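Local coordinates for protein methylglyoxal reductase (NADPH-dependent) (PDB 6KWS) that probably reduces methylglyoxal with NADPH as the hydride donor, as a member of the dihydroflavonol-4-reductase branch of the epimerase/dehydratase family, at residues N219-P231 / I277-D291. The protein carries 1 engineered substitution. Residues are numbered along the deposited sequence; the frame is centred on the assembly and turned at random.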
ATOM      1  N   ASN A 219      14.552  -8.255   0.047  1.00 55.80           N
ATOM      2  CA  ASN A 219      15.837  -7.882  -0.534  1.00 52.44           C
ATOM      3  C   ASN A 219      16.961  -7.956   0.493  1.00 53.74           C
ATOM      4  O   ASN A 219      18.071  -8.397   0.175  1.00 52.74           O
ATOM      5  CB  ASN A 219      15.748  -6.471  -1.116  1.00 58.16           C
ATOM      6  CG  ASN A 219      16.759  -6.233  -2.206  1.00 58.48           C
ATOM      7  OD1 ASN A 219      17.187  -7.169  -2.868  1.00 59.33           O
ATOM      8  ND2 ASN A 219      17.165  -4.985  -2.385  1.00 64.09           N
ATOM      9  N   SER A 220      16.697  -7.521   1.730  1.00 53.01           N
ATOM     10  CA  SER A 220      17.756  -7.488   2.727  1.00 50.04           C
ATOM     11  C   SER A 220      18.236  -8.895   3.075  1.00 52.31           C
ATOM     12  O   SER A 220      19.411  -9.078   3.420  1.00 51.89           O
ATOM     13  CB  SER A 220      17.275  -6.746   3.968  1.00 51.59           C
ATOM     14  OG  SER A 220      16.445  -7.581   4.752  1.00 60.21           O
ATOM     15  N   ILE A 221      17.358  -9.900   2.964  1.00 51.01           N
ATOM     16  CA  ILE A 221      17.792 -11.294   3.083  1.00 46.86           C
ATOM     17  C   ILE A 221      18.856 -11.623   2.037  1.00 50.21           C
ATOM     18  O   ILE A 221      19.854 -12.292   2.335  1.00 52.49           O
ATOM     19  CB  ILE A 221      16.601 -12.258   2.955  1.00 45.48           C
ATOM     20  CG1 ILE A 221      15.538 -12.016   4.032  1.00 47.57           C
ATOM     21  CG2 ILE A 221      17.089 -13.682   2.960  1.00 42.14           C
ATOM     22  CD1 ILE A 221      16.062 -12.056   5.418  1.00 50.53           C
ATOM     23  N   LEU A 222      18.655 -11.179   0.792  1.00 48.95           N
ATOM     24  CA  LEU A 222      19.573 -11.561  -0.280  1.00 48.82           C
ATOM     25  C   LEU A 222      20.970 -10.987  -0.107  1.00 49.36           C
ATOM     26  O   LEU A 222      21.891 -11.446  -0.786  1.00 45.46           O
ATOM     27  CB  LEU A 222      19.026 -11.133  -1.645  1.00 45.25           C
ATOM     28  CG  LEU A 222      17.701 -11.779  -2.034  1.00 42.56           C
ATOM     29  CD1 LEU A 222      17.213 -11.297  -3.374  1.00 39.33           C
ATOM     30  CD2 LEU A 222      17.858 -13.270  -2.036  1.00 47.03           C
ATOM     31  N   LYS A 223      21.165 -10.009   0.771  1.00 49.87           N
ATOM     32  CA  LYS A 223      22.488  -9.441   0.980  1.00 53.01           C
ATOM     33  C   LYS A 223      23.205 -10.022   2.193  1.00 49.83           C
ATOM     34  O   LYS A 223      24.255  -9.511   2.576  1.00 54.38           O
ATOM     35  CB  LYS A 223      22.398  -7.925   1.115  1.00 57.21           C
ATOM     36  CG  LYS A 223      21.755  -7.250  -0.072  1.00 57.27           C
ATOM     37  CD  LYS A 223      21.709  -5.766   0.176  1.00 63.21           C
ATOM     38  CE  LYS A 223      20.604  -5.113  -0.608  1.00 67.33           C
ATOM     39  NZ  LYS A 223      20.093  -3.959   0.180  1.00 72.10           N
ATOM     40  N   LEU A 224      22.676 -11.070   2.798  1.00 51.26           N
ATOM     41  CA  LEU A 224      23.349 -11.694   3.924  1.00 53.13           C
ATOM     42  C   LEU A 224      24.351 -12.740   3.450  1.00 54.95           C
ATOM     43  O   LEU A 224      24.130 -13.438   2.457  1.00 53.68           O
ATOM     44  CB  LEU A 224      22.326 -12.338   4.857  1.00 53.25           C
ATOM     45  CG  LEU A 224      21.279 -11.354   5.359  1.00 51.97           C
ATOM     46  CD1 LEU A 224      20.298 -12.049   6.295  1.00 48.13           C
ATOM     47  CD2 LEU A 224      21.960 -10.156   6.028  1.00 46.67           C
ATOM     48  N   LYS A 225      25.478 -12.842   4.186  1.00 66.14           N
ATOM     49  CA  LYS A 225      26.521 -13.857   4.081  1.00 67.22           C
ATOM     50  C   LYS A 225      26.163 -15.076   4.939  1.00 62.85           C
ATOM     51  O   LYS A 225      25.449 -14.947   5.942  1.00 59.60           O
ATOM     52  CB  LYS A 225      27.865 -13.275   4.526  1.00 69.57           C
ATOM     53  CG  LYS A 225      28.123 -11.834   4.066  1.00 66.89           C
ATOM     54  CD  LYS A 225      29.611 -11.497   4.093  1.00 73.94           C
ATOM     55  CE  LYS A 225      30.033 -10.682   2.854  1.00 71.76           C
ATOM     56  NZ  LYS A 225      30.139 -11.455   1.576  1.00 69.09           N
ATOM     57  N   PRO A 226      26.667 -16.283   4.570  1.00 63.23           N
ATOM     58  CA  PRO A 226      26.180 -17.534   5.184  1.00 62.11           C
ATOM     59  C   PRO A 226      26.155 -17.630   6.708  1.00 61.23           C
ATOM     60  O   PRO A 226      25.369 -18.426   7.247  1.00 67.28           O
ATOM     61  CB  PRO A 226      27.131 -18.584   4.589  1.00 55.63           C
ATOM     62  CG  PRO A 226      27.403 -18.066   3.233  1.00 53.59           C
ATOM     63  CD  PRO A 226      27.522 -16.559   3.397  1.00 57.01           C
ATOM     64  N   ASN A 227      26.980 -16.874   7.427  1.00 59.42           N
ATOM     65  CA  ASN A 227      26.966 -16.919   8.884  1.00 66.88           C
ATOM     66  C   ASN A 227      26.566 -15.585   9.508  1.00 67.69           C
ATOM     67  O   ASN A 227      26.844 -15.347  10.694  1.00 63.20           O
ATOM     68  CB  ASN A 227      28.321 -17.396   9.421  1.00 69.30           C
ATOM     69  CG  ASN A 227      28.765 -18.718   8.795  1.00 76.29           C
ATOM     70  OD1 ASN A 227      28.187 -19.786   9.066  1.00 76.33           O
ATOM     71  ND2 ASN A 227      29.811 -18.658   7.969  1.00 74.68           N
ATOM     72  N   ASP A 228      25.914 -14.717   8.740  1.00 70.93           N
ATOM     73  CA  ASP A 228      25.137 -13.625   9.309  1.00 64.34           C
ATOM     74  C   ASP A 228      23.967 -14.178  10.103  1.00 61.40           C
ATOM     75  O   ASP A 228      23.425 -15.248   9.797  1.00 59.70           O
ATOM     76  CB  ASP A 228      24.599 -12.701   8.215  1.00 62.70           C
ATOM     77  CG  ASP A 228      25.685 -11.896   7.559  1.00 71.93           C
ATOM     78  OD1 ASP A 228      25.429 -11.292   6.487  1.00 73.04           O
ATOM     79  OD2 ASP A 228      26.802 -11.870   8.127  1.00 80.73           O
ATOM     80  N   SER A 229      23.595 -13.450  11.146  1.00 61.02           N
ATOM     81  CA  SER A 229      22.359 -13.758  11.838  1.00 67.25           C
ATOM     82  C   SER A 229      21.204 -13.182  11.033  1.00 64.78           C
ATOM     83  O   SER A 229      21.354 -12.189  10.309  1.00 62.56           O
ATOM     84  CB  SER A 229      22.367 -13.208  13.270  1.00 65.48           C
ATOM     85  OG  SER A 229      22.821 -11.862  13.309  1.00 67.65           O
ATOM     86  N   ILE A 230      20.062 -13.840  11.135  1.00 61.52           N
ATOM     87  CA  ILE A 230      18.900 -13.476  10.324  1.00 58.40           C
ATOM     88  C   ILE A 230      18.157 -12.346  11.024  1.00 56.54           C
ATOM     89  O   ILE A 230      17.913 -12.444  12.232  1.00 56.69           O
ATOM     90  CB  ILE A 230      18.003 -14.689  10.138  1.00 59.07           C
ATOM     91  CG1 ILE A 230      18.746 -15.741   9.307  1.00 56.80           C
ATOM     92  CG2 ILE A 230      16.658 -14.271   9.555  1.00 56.72           C
ATOM     93  CD1 ILE A 230      18.041 -17.057   9.250  1.00 57.29           C
ATOM     94  N   PRO A 231      17.774 -11.277  10.321  1.00 58.39           N
ATOM     95  CA  PRO A 231      17.093 -10.172  11.002  1.00 56.74           C
ATOM     96  C   PRO A 231      15.824 -10.659  11.684  1.00 62.07           C
ATOM     97  O   PRO A 231      15.241 -11.684  11.320  1.00 62.38           O
ATOM     98  CB  PRO A 231      16.767  -9.187   9.873  1.00 49.44           C
ATOM     99  CG  PRO A 231      17.593  -9.610   8.718  1.00 56.21           C
ATOM    100  CD  PRO A 231      17.764 -11.093   8.859  1.00 59.88           C
ATOM    101  N   ILE A 277      13.430 -19.029   0.272  1.00 39.90           N
ATOM    102  CA  ILE A 277      14.495 -18.737  -0.678  1.00 40.68           C
ATOM    103  C   ILE A 277      15.459 -19.915  -0.762  1.00 45.84           C
ATOM    104  O   ILE A 277      15.801 -20.381  -1.859  1.00 42.13           O
ATOM    105  CB  ILE A 277      15.203 -17.422  -0.292  1.00 45.66           C
ATOM    106  CG1 ILE A 277      14.204 -16.256  -0.368  1.00 39.68           C
ATOM    107  CG2 ILE A 277      16.433 -17.149  -1.186  1.00 36.98           C
ATOM    108  CD1 ILE A 277      14.774 -14.912   0.086  1.00 36.67           C
ATOM    109  N   ASN A 278      15.875 -20.445   0.400  1.00 47.02           N
ATOM    110  CA  ASN A 278      16.792 -21.582   0.401  1.00 46.12           C
ATOM    111  C   ASN A 278      16.194 -22.795  -0.315  1.00 53.44           C
ATOM    112  O   ASN A 278      16.940 -23.569  -0.932  1.00 58.81           O
ATOM    113  CB  ASN A 278      17.214 -21.926   1.829  1.00 38.33           C
ATOM    114  CG  ASN A 278      18.439 -21.138   2.275  1.00 46.93           C
ATOM    115  OD1 ASN A 278      19.425 -21.072   1.548  1.00 53.64           O
ATOM    116  ND2 ASN A 278      18.398 -20.565   3.477  1.00 42.82           N
ATOM    117  N   ASP A 279      14.861 -22.941  -0.316  1.00 49.51           N
ATOM    118  CA  ASP A 279      14.239 -24.089  -0.972  1.00 53.90           C
ATOM    119  C   ASP A 279      13.842 -23.855  -2.437  1.00 52.37           C
ATOM    120  O   ASP A 279      13.593 -24.826  -3.159  1.00 48.21           O
ATOM    121  CB  ASP A 279      13.018 -24.552  -0.166  1.00 48.13           C
ATOM    122  CG  ASP A 279      13.402 -25.570   0.947  1.00 78.76           C
ATOM    123  OD1 ASP A 279      13.773 -26.725   0.591  1.00 80.98           O
ATOM    124  OD2 ASP A 279      13.356 -25.209   2.169  1.00 73.20           O
ATOM    125  N   LYS A 280      13.818 -22.624  -2.933  1.00 45.84           N
ATOM    126  CA  LYS A 280      13.415 -22.425  -4.317  1.00 45.03           C
ATOM    127  C   LYS A 280      14.528 -21.891  -5.211  1.00 46.11           C
ATOM    128  O   LYS A 280      14.353 -21.843  -6.433  1.00 44.39           O
ATOM    129  CB  LYS A 280      12.203 -21.486  -4.393  1.00 41.44           C
ATOM    130  CG  LYS A 280      11.029 -21.926  -3.542  1.00 38.70           C
ATOM    131  CD  LYS A 280      10.304 -23.086  -4.153  1.00 42.97           C
ATOM    132  CE  LYS A 280       9.625 -23.921  -3.077  1.00 47.65           C
ATOM    133  NZ  LYS A 280       8.536 -24.765  -3.634  1.00 55.66           N
ATOM    134  N   PHE A 281      15.667 -21.498  -4.656  1.00 42.29           N
ATOM    135  CA  PHE A 281      16.747 -20.922  -5.445  1.00 46.04           C
ATOM    136  C   PHE A 281      18.011 -21.709  -5.136  1.00 52.74           C
ATOM    137  O   PHE A 281      18.847 -21.284  -4.315  1.00 44.20           O
ATOM    138  CB  PHE A 281      16.897 -19.427  -5.175  1.00 43.75           C
ATOM    139  CG  PHE A 281      15.701 -18.628  -5.584  1.00 40.45           C
ATOM    140  CD1 PHE A 281      15.648 -18.017  -6.822  1.00 37.44           C
ATOM    141  CD2 PHE A 281      14.613 -18.505  -4.733  1.00 41.54           C
ATOM    142  CE1 PHE A 281      14.534 -17.277  -7.200  1.00 39.88           C
ATOM    143  CE2 PHE A 281      13.503 -17.777  -5.105  1.00 41.58           C
ATOM    144  CZ  PHE A 281      13.463 -17.157  -6.344  1.00 40.91           C
ATOM    145  N   PRO A 282      18.176 -22.867  -5.786  1.00 58.59           N
ATOM    146  CA  PRO A 282      19.395 -23.669  -5.606  1.00 51.86           C
ATOM    147  C   PRO A 282      20.646 -22.840  -5.757  1.00 58.29           C
ATOM    148  O   PRO A 282      21.615 -23.026  -5.018  1.00 59.91           O
ATOM    149  CB  PRO A 282      19.267 -24.714  -6.715  1.00 51.67           C
ATOM    150  CG  PRO A 282      17.777 -24.824  -6.950  1.00 51.91           C
ATOM    151  CD  PRO A 282      17.282 -23.432  -6.810  1.00 56.32           C
ATOM    152  N   ASP A 283      20.619 -21.872  -6.680  1.00 62.37           N
ATOM    153  CA  ASP A 283      21.750 -20.975  -6.888  1.00 60.52           C
ATOM    154  C   ASP A 283      22.156 -20.251  -5.615  1.00 63.81           C
ATOM    155  O   ASP A 283      23.364 -20.141  -5.337  1.00 62.85           O
ATOM    156  CB  ASP A 283      21.425 -19.977  -7.993  1.00 65.19           C
ATOM    157  CG  ASP A 283      21.975 -20.427  -9.340  1.00 82.47           C
ATOM    158  OD1 ASP A 283      23.187 -20.736  -9.397  1.00 86.20           O
ATOM    159  OD2 ASP A 283      21.202 -20.485 -10.326  1.00 85.56           O
ATOM    160  N   LEU A 284      21.169 -19.752  -4.839  1.00 58.87           N
ATOM    161  CA  LEU A 284      21.478 -18.978  -3.637  1.00 56.08           C
ATOM    162  C   LEU A 284      21.654 -19.854  -2.404  1.00 53.49           C
ATOM    163  O   LEU A 284      22.230 -19.401  -1.407  1.00 53.05           O
ATOM    164  CB  LEU A 284      20.389 -17.932  -3.364  1.00 48.92           C
ATOM    165  CG  LEU A 284      20.086 -16.999  -4.527  1.00 54.91           C
ATOM    166  CD1 LEU A 284      18.642 -16.468  -4.516  1.00 43.23           C
ATOM    167  CD2 LEU A 284      21.087 -15.845  -4.552  1.00 53.73           C
ATOM    168  N   LYS A 285      21.174 -21.092  -2.439  1.00 54.19           N
ATOM    169  CA  LYS A 285      21.331 -21.972  -1.291  1.00 55.71           C
ATOM    170  C   LYS A 285      22.811 -22.202  -1.043  1.00 58.02           C
ATOM    171  O   LYS A 285      23.524 -22.707  -1.912  1.00 63.75           O
ATOM    172  CB  LYS A 285      20.607 -23.302  -1.506  1.00 52.94           C
ATOM    173  CG  LYS A 285      20.594 -24.145  -0.248  1.00 54.56           C
ATOM    174  CD  LYS A 285      19.947 -25.510  -0.460  1.00 59.21           C
ATOM    175  CE  LYS A 285      19.484 -26.085   0.885  1.00 69.52           C
ATOM    176  NZ  LYS A 285      18.180 -26.817   0.786  1.00 72.88           N
ATOM    177  N   GLY A 286      23.275 -21.812   0.137  1.00 56.92           N
ATOM    178  CA  GLY A 286      24.673 -21.857   0.479  1.00 48.39           C
ATOM    179  C   GLY A 286      25.331 -20.498   0.543  1.00 58.70           C
ATOM    180  O   GLY A 286      26.366 -20.357   1.213  1.00 62.58           O
ATOM    181  N   LYS A 287      24.770 -19.490  -0.130  1.00 60.56           N
ATOM    182  CA  LYS A 287      25.310 -18.136  -0.087  1.00 58.16           C
ATOM    183  C   LYS A 287      24.584 -17.237   0.908  1.00 57.84           C
ATOM    184  O   LYS A 287      25.076 -16.146   1.209  1.00 64.37           O
ATOM    185  CB  LYS A 287      25.263 -17.496  -1.484  1.00 56.27           C
ATOM    186  CG  LYS A 287      25.709 -18.440  -2.601  1.00 64.72           C
ATOM    187  CD  LYS A 287      25.927 -17.719  -3.943  1.00 69.83           C
ATOM    188  CE  LYS A 287      26.415 -18.680  -5.038  1.00 63.73           C
ATOM    189  NZ  LYS A 287      26.378 -18.039  -6.397  1.00 68.51           N
ATOM    190  N   ILE A 288      23.433 -17.659   1.411  1.00 58.06           N
ATOM    191  CA  ILE A 288      22.676 -16.892   2.395  1.00 57.81           C
ATOM    192  C   ILE A 288      22.485 -17.802   3.600  1.00 56.98           C
ATOM    193  O   ILE A 288      22.661 -19.028   3.494  1.00 57.50           O
ATOM    194  CB  ILE A 288      21.333 -16.384   1.820  1.00 50.07           C
ATOM    195  CG1 ILE A 288      20.512 -17.548   1.279  1.00 48.58           C
ATOM    196  CG2 ILE A 288      21.571 -15.325   0.748  1.00 47.24           C
ATOM    197  CD1 ILE A 288      19.023 -17.318   1.336  1.00 53.03           C
ATOM    198  N   PRO A 289      22.144 -17.243   4.760  1.00 56.89           N
ATOM    199  CA  PRO A 289      22.068 -18.065   5.972  1.00 49.88           C
ATOM    200  C   PRO A 289      20.964 -19.104   5.896  1.00 50.15           C
ATOM    201  O   PRO A 289      20.082 -19.094   5.037  1.00 49.86           O
ATOM    202  CB  PRO A 289      21.793 -17.044   7.078  1.00 56.57           C
ATOM    203  CG  PRO A 289      22.308 -15.751   6.536  1.00 59.11           C
ATOM    204  CD  PRO A 289      21.986 -15.811   5.073  1.00 57.08           C
ATOM    205  N   VAL A 290      21.040 -20.040   6.835  1.00 54.32           N
ATOM    206  CA  VAL A 290      19.997 -21.029   7.015  1.00 54.11           C
ATOM    207  C   VAL A 290      19.205 -20.822   8.305  1.00 54.22           C
ATOM    208  O   VAL A 290      17.998 -21.087   8.319  1.00 56.22           O
ATOM    209  CB  VAL A 290      20.614 -22.444   6.972  1.00 51.58           C
ATOM    210  CG1 VAL A 290      19.553 -23.520   7.211  1.00 46.74           C
ATOM    211  CG2 VAL A 290      21.304 -22.657   5.639  1.00 51.82           C
ATOM    212  N   ASP A 291      19.822 -20.234   9.336  1.00 55.54           N
ATOM    213  CA  ASP A 291      19.656 -20.551  10.759  1.00 66.34           C
ATOM    214  C   ASP A 291      18.682 -21.681  11.078  1.00 67.32           C
ATOM    215  O   ASP A 291      18.962 -22.834  10.738  1.00 68.81           O
ATOM    216  CB  ASP A 291      19.272 -19.314  11.574  1.00 75.74           C
ATOM    217  CG  ASP A 291      20.021 -19.248  12.935  1.00 89.95           C
ATOM    218  OD1 ASP A 291      19.628 -18.428  13.795  1.00 91.78           O
ATOM    219  OD2 ASP A 291      21.003 -20.009  13.142  1.00 91.57           O
TER
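Ile288 carries CG1 between its backbone N and carbonyl carbon (chi1 56°), which leaves CG2 anti to the carbonyl carbon and lays that methyl 3.6 Å from Leu224 O, with Ile221 O also close. In Ile277 an extended chain (chi2 176°) carries CD1 up to Ile221 CG2 at 3.9 Å, where it also meets Leu222 CD2, a methyl that touches Leu284 CD1 as well. Ile221, Leu222 and Ile277 join the ends of helices 216-222 and 270-280, and Leu284 comes from the loop after the second; Val331 of helix 323-337 extends the patch beyond Ile277.

The loops that follow meet around Pro289. Its ring lies against the turn 225-228, with CD 3.5 Å from Leu224 CB and CG near the carbonyl oxygens of Lys225 and Asp228. The Pro226 ring in turn faces the carbonyl oxygens of Gly286 and Lys287. That type I beta turn is braced from within, since Lys225 N donates to Asp228 OD1 (2.8 Å), arriving from above the carboxylate plane. On the other segment, Asn278 ND2 holds Pro289 O at 2.7 Å, with the oxygen in the plane of the Asn278 amide.

The case illustrates how two helix ends and the loops after them can dock, away from the NADPH site, through methyls and proline rings set against carbonyl oxygens, while each segment supplies its own polar bracing.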